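Long-range contacts in dual function macrocyclase-peptidase POPB (Galerina marginata, PDB 5N4B), which cleaves peptide bonds on the C-terminal side of proline and closes macrocycles in the biosynthesis of the amanitin toxins: residues A78-A83 with S509-T514; S422-P427 with A504-S509. The protein carries 1 engineered substitution. All blocks are in the same frame, centred on the assembly; numbering follows the deposited sequence.

Overall arrangement
Both contacts are buried, and both bring the helix 510-519 region of the peptidase part against other parts of the chain. Interaction 1 sets the end of helix 68-80 and the loop after it against the start of that helix. Interaction 2 sets the loop leading into it against the hairpin turn between propeller strands 416-423 and 426-434. They share S509 and lie about 12 Å apart, centre to centre. They also touch: L513 packs on F508, and Y82 OH approaches F508. Interaction 1 is smaller and built on P510, with S79, T514, R80, I511 and Y82 around it. Interaction 2 is larger and aromatic. Two waters bridge its segments, one between backbones, one from the S422 hydroxyl.

Interaction 1. Residues A78-A83 with S509-T514; sequences ASRNYA and SPIILT
The hydroxyls of S79 and T514 face each other without bonding; each bonds back within its own helix. The end of helix 68-80 and the loop leading to strand 84-90, the first of the propeller, meet helix 510-519 of the alpha/beta-hydrolase part. S79 OG sits between the backbone N and carbonyl carbon (chi1 83°) and bonds to F76 O. This leaves S79 CB 3.2 Å from T514 OG1. T514 OG1 donates to P510 O at 2.8 Å, and T514 N does so too, so two bonds grip that oxygen. The P510 ring is the centre of the contact: S79, R80 and Y82 all touch it. P510 CB meets S79 O at 3.3 Å. P510 CG lies at the edge of the Y82 ring near its plane, 3.8 Å from Y82 OH. R80 CD lies 4.0 Å from P510 CG, and its bent chain crosses I511 obliquely. R80 also packs on the backbone of the bound peptide, and I511 on helix 705-722. S509 caps the helix: I512 N donates to S509 OG at 3.1 Å, nearly straight (170°). With the S79 and T514 hydroxyls bonded within their helices, packing carries the contact.

Interaction 2. Residues S422-P427 with A504-S509; sequences SGFNTP and ADPFFS
F508 lays one ring face against P427, whose CA stands 3.6 Å from the ring centroid in a CH-pi contact. F508 CG is anti to the backbone N (chi1 -172°). This puts the ring face over P427 CA; the side chains cross obliquely, and P427 CB comes within 3.9 Å of F508 CE2. G423 O lies at the edge of the same ring, in its plane, 3.3 Å from F508 CB. F424 reaches P506 and F507, its CG anti to the carbonyl carbon (chi1 -65°). One face of its ring takes P506 CA, 3.9 Å from the F424 centroid, and F507 N also lies over that face. The edge of F424 points at the face of F507 in an offset edge-to-face pair, planes at 60°. The type I turn from G423 to T426 closes a hairpin in the last blade of the seven-bladed propeller. It presents G423 O and F424 to the hydrolase-domain loop, with P427 just after it. F424 CA makes a CA-H...O contact to F507 O at 3.3 Å. The loop also borders the substrate: D505 O hydrogen-bonds an aromatic side chain of the bound peptide. The two domains thus meet through aromatic and proline packing. Water links F424 O, F507 O and S509 N, and F508 N to S422 OG, where the segments make no direct hydrogen bond.

Interaction 1. Residues A78-A83 with S509-T514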
loop_
_atom_site.group_PDB
_atom_site.type_symbol
_atom_site.label_atom_id
_atom_site.label_comp_id
_atom_site.label_asym_id
_atom_site.label_seq_id
_atom_site.Cartn_x
_atom_site.Cartn_y
_atom_site.Cartn_z
ATOM N N ALA A 78 20.227 -12.452 -5.834
ATOM C CA ALA A 78 21.374 -12.029 -5.029
ATOM C C ALA A 78 21.141 -10.658 -4.418
ATOM O O ALA A 78 21.501 -10.413 -3.264
ATOM C CB ALA A 78 22.641 -12.068 -5.870
ATOM N N SER A 79 20.537 -9.756 -5.180
ATOM C CA SER A 79 20.307 -8.405 -4.675
ATOM C C SER A 79 19.347 -8.382 -3.498
ATOM O O SER A 79 19.417 -7.460 -2.686
ATOM C CB SER A 79 19.824 -7.481 -5.798
ATOM O OG SER A 79 18.448 -7.569 -6.027
ATOM N N ARG A 80 18.462 -9.351 -3.382
ATOM C CA ARG A 80 17.506 -9.458 -2.275
ATOM C C ARG A 80 18.077 -10.227 -1.091
ATOM O O ARG A 80 17.493 -10.208 -0.019
ATOM C CB ARG A 80 16.226 -10.149 -2.764
ATOM C CG ARG A 80 15.421 -9.342 -3.745
ATOM C CD ARG A 80 14.385 -8.498 -3.129
ATOM N NE ARG A 80 13.425 -9.286 -2.343
ATOM C CZ ARG A 80 12.106 -9.174 -2.425
ATOM N NH1 ARG A 80 11.358 -9.949 -1.666
ATOM N NH2 ARG A 80 11.551 -8.269 -3.233
ATOM N N ASN A 81 19.216 -10.886 -1.257
ATOM C CA ASN A 81 19.706 -11.834 -0.250
ATOM C C ASN A 81 20.588 -11.121 0.769
ATOM O O ASN A 81 21.818 -11.265 0.810
ATOM C CB ASN A 81 20.456 -12.953 -0.945
ATOM C CG ASN A 81 20.708 -14.128 -0.031
ATOM O OD1 ASN A 81 20.113 -14.235 1.024
ATOM N ND2 ASN A 81 21.576 -15.021 -0.455
ATOM N N TYR A 82 19.900 -10.356 1.634
ATOM C CA TYR A 82 20.562 -9.685 2.753
ATOM C C TYR A 82 19.583 -9.639 3.921
ATOM O O TYR A 82 18.365 -9.580 3.718
ATOM C CB TYR A 82 21.044 -8.249 2.420
ATOM C CG TYR A 82 19.971 -7.306 1.961
ATOM C CD1 TYR A 82 19.679 -7.167 0.607
ATOM C CD2 TYR A 82 19.261 -6.525 2.862
ATOM C CE1 TYR A 82 18.714 -6.303 0.165
ATOM C CE2 TYR A 82 18.266 -5.651 2.398
ATOM C CZ TYR A 82 18.014 -5.536 1.072
ATOM O OH TYR A 82 17.049 -4.632 0.679
ATOM N N ALA A 83 20.122 -9.669 5.136
ATOM C CA ALA A 83 19.309 -9.668 6.341
ATOM C C ALA A 83 18.517 -8.381 6.455
ATOM O O ALA A 83 18.991 -7.292 6.134
ATOM C CB ALA A 83 20.232 -9.784 7.554
ATOM N N SER A 509 14.601 -0.298 -3.471
ATOM C CA SER A 509 14.386 -1.550 -4.178
ATOM C C SER A 509 15.712 -2.062 -4.715
ATOM O O SER A 509 16.248 -1.475 -5.672
ATOM C CB SER A 509 13.444 -1.329 -5.344
ATOM O OG SER A 509 13.423 -2.538 -6.148
ATOM N N PRO A 510 16.285 -3.129 -4.156
ATOM C CA PRO A 510 17.547 -3.638 -4.698
ATOM C C PRO A 510 17.381 -4.176 -6.094
ATOM O O PRO A 510 18.338 -4.109 -6.859
ATOM C CB PRO A 510 17.967 -4.732 -3.695
ATOM C CG PRO A 510 16.639 -5.146 -3.070
ATOM C CD PRO A 510 15.841 -3.857 -2.959
ATOM N N ILE A 511 16.206 -4.681 -6.456
ATOM C CA ILE A 511 16.020 -5.158 -7.822
ATOM C C ILE A 511 16.085 -3.997 -8.805
ATOM O O ILE A 511 16.717 -4.102 -9.866
ATOM C CB ILE A 511 14.718 -5.960 -7.918
ATOM C CG1 ILE A 511 14.925 -7.325 -7.189
ATOM C CG2 ILE A 511 14.243 -6.090 -9.369
ATOM C CD1 ILE A 511 13.782 -8.304 -7.296
ATOM N N ILE A 512 15.373 -2.898 -8.525
ATOM C CA ILE A 512 15.436 -1.759 -9.429
ATOM C C ILE A 512 16.869 -1.274 -9.553
ATOM O O ILE A 512 17.349 -1.044 -10.671
ATOM C CB ILE A 512 14.463 -0.647 -9.013
ATOM C CG1 ILE A 512 13.038 -1.170 -9.216
ATOM C CG2 ILE A 512 14.712 0.598 -9.848
ATOM C CD1 ILE A 512 11.909 -0.296 -8.668
ATOM N N LEU A 513 17.585 -1.092 -8.441
ATOM C CA LEU A 513 18.963 -0.614 -8.559
ATOM C C LEU A 513 19.821 -1.573 -9.371
ATOM O O LEU A 513 20.673 -1.153 -10.145
ATOM C CB LEU A 513 19.590 -0.368 -7.176
ATOM C CG LEU A 513 18.884 0.713 -6.347
ATOM C CD1 LEU A 513 19.637 0.906 -5.053
ATOM C CD2 LEU A 513 18.719 2.046 -7.079
ATOM N N THR A 514 19.618 -2.867 -9.202
ATOM C CA THR A 514 20.365 -3.842 -9.989
ATOM C C THR A 514 20.070 -3.668 -11.475
ATOM O O THR A 514 20.987 -3.695 -12.297
ATOM C CB THR A 514 19.995 -5.235 -9.505
ATOM O OG1 THR A 514 20.433 -5.395 -8.158
ATOM C CG2 THR A 514 20.676 -6.297 -10.328
#

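Interaction 2. Residues S422-P427 with A504-S509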
loop_
_atom_site.group_PDB
_atom_site.type_symbol
_atom_site.label_atom_id
_atom_site.label_comp_id
_atom_site.label_asym_id
_atom_site.label_seq_id
_atom_site.Cartn_x
_atom_site.Cartn_y
_atom_site.Cartn_z
ATOM N N SER A 422 14.165 5.357 4.933
ATOM C CA SER A 422 14.602 4.675 3.712
ATOM C C SER A 422 14.398 5.587 2.520
ATOM O O SER A 422 13.722 6.604 2.603
ATOM C CB SER A 422 13.894 3.349 3.494
ATOM O OG SER A 422 12.549 3.541 3.076
ATOM N N GLY A 423 15.001 5.223 1.398
ATOM C CA GLY A 423 14.868 6.005 0.196
ATOM C C GLY A 423 15.571 5.307 -0.938
ATOM O O GLY A 423 15.967 4.154 -0.819
ATOM N N PHE A 424 15.672 5.988 -2.070
ATOM C CA PHE A 424 16.127 5.308 -3.268
ATOM C C PHE A 424 17.499 4.690 -3.113
ATOM O O PHE A 424 17.750 3.625 -3.715
ATOM C CB PHE A 424 16.100 6.258 -4.476
ATOM C CG PHE A 424 14.719 6.716 -4.854
ATOM C CD1 PHE A 424 13.773 5.844 -5.292
ATOM C CD2 PHE A 424 14.399 8.062 -4.781
ATOM C CE1 PHE A 424 12.517 6.232 -5.630
ATOM C CE2 PHE A 424 13.149 8.485 -5.142
ATOM C CZ PHE A 424 12.197 7.597 -5.564
ATOM N N ASN A 425 18.369 5.307 -2.320
ATOM C CA ASN A 425 19.696 4.755 -2.024
ATOM C C ASN A 425 19.958 4.599 -0.527
ATOM O O ASN A 425 21.114 4.515 -0.113
ATOM C CB ASN A 425 20.778 5.559 -2.717
ATOM C CG ASN A 425 20.824 6.989 -2.264
ATOM O OD1 ASN A 425 20.347 7.328 -1.178
ATOM N ND2 ASN A 425 21.387 7.857 -3.110
ATOM N N THR A 426 18.900 4.483 0.283
ATOM C CA THR A 426 19.011 4.248 1.723
ATOM C C THR A 426 18.240 2.966 2.031
ATOM O O THR A 426 16.996 2.977 2.038
ATOM C CB THR A 426 18.474 5.397 2.572
ATOM O OG1 THR A 426 19.244 6.568 2.301
ATOM C CG2 THR A 426 18.547 5.052 4.059
ATOM N N PRO A 427 18.916 1.840 2.269
ATOM C CA PRO A 427 18.193 0.572 2.403
ATOM C C PRO A 427 17.260 0.443 3.596
ATOM O O PRO A 427 16.260 -0.260 3.510
ATOM C CB PRO A 427 19.327 -0.463 2.492
ATOM C CG PRO A 427 20.567 0.206 2.165
ATOM C CD PRO A 427 20.378 1.683 2.104
ATOM N N ALA A 504 3.680 9.145 -4.034
ATOM C CA ALA A 504 4.677 8.291 -4.691
ATOM C C ALA A 504 6.032 8.605 -4.077
ATOM O O ALA A 504 6.870 9.306 -4.633
ATOM C CB ALA A 504 4.660 8.485 -6.203
ATOM N N ASP A 505 6.214 8.094 -2.849
ATOM C CA ASP A 505 7.349 8.419 -1.979
ATOM C C ASP A 505 8.623 7.656 -2.366
ATOM O O ASP A 505 8.554 6.531 -2.878
ATOM C CB ASP A 505 7.050 7.989 -0.550
ATOM C CG ASP A 505 6.087 8.863 0.170
ATOM O OD1 ASP A 505 5.940 10.042 -0.199
ATOM O OD2 ASP A 505 5.503 8.346 1.142
ATOM N N PRO A 506 9.796 8.187 -2.041
ATOM C CA PRO A 506 11.040 7.400 -2.165
ATOM C C PRO A 506 10.936 6.079 -1.438
ATOM O O PRO A 506 10.298 5.964 -0.402
ATOM C CB PRO A 506 12.090 8.298 -1.511
ATOM C CG PRO A 506 11.521 9.721 -1.668
ATOM C CD PRO A 506 10.026 9.541 -1.528
ATOM N N PHE A 507 11.603 5.073 -1.990
ATOM C CA PHE A 507 11.632 3.728 -1.433
ATOM C C PHE A 507 12.893 3.054 -1.937
ATOM O O PHE A 507 13.456 3.437 -2.969
ATOM C CB PHE A 507 10.373 2.944 -1.798
ATOM C CG PHE A 507 10.239 2.637 -3.252
ATOM C CD1 PHE A 507 9.707 3.527 -4.108
ATOM C CD2 PHE A 507 10.612 1.396 -3.741
ATOM C CE1 PHE A 507 9.576 3.227 -5.467
ATOM C CE2 PHE A 507 10.456 1.085 -5.101
ATOM C CZ PHE A 507 9.952 2.014 -5.940
ATOM N N PHE A 508 13.317 2.019 -1.219
ATOM C CA PHE A 508 14.506 1.242 -1.591
ATOM C C PHE A 508 14.090 -0.064 -2.268
ATOM O O PHE A 508 13.329 -0.853 -1.690
ATOM C CB PHE A 508 15.371 0.905 -0.385
ATOM C CG PHE A 508 16.661 0.288 -0.761
ATOM C CD1 PHE A 508 17.692 1.058 -1.253
ATOM C CD2 PHE A 508 16.863 -1.082 -0.605
ATOM C CE1 PHE A 508 18.895 0.468 -1.626
ATOM C CE2 PHE A 508 18.050 -1.657 -0.995
ATOM C CZ PHE A 508 19.040 -0.905 -1.485
ATOM N N SER A 509 14.601 -0.298 -3.471
ATOM C CA SER A 509 14.386 -1.550 -4.178
ATOM C C SER A 509 15.712 -2.062 -4.715
ATOM O O SER A 509 16.248 -1.475 -5.672
ATOM C CB SER A 509 13.444 -1.329 -5.344
ATOM O OG SER A 509 13.423 -2.538 -6.148
HETATM O O HOH W 1 11.911 1.532 1.260
HETATM O O HOH W 2 15.726 2.015 -4.767
#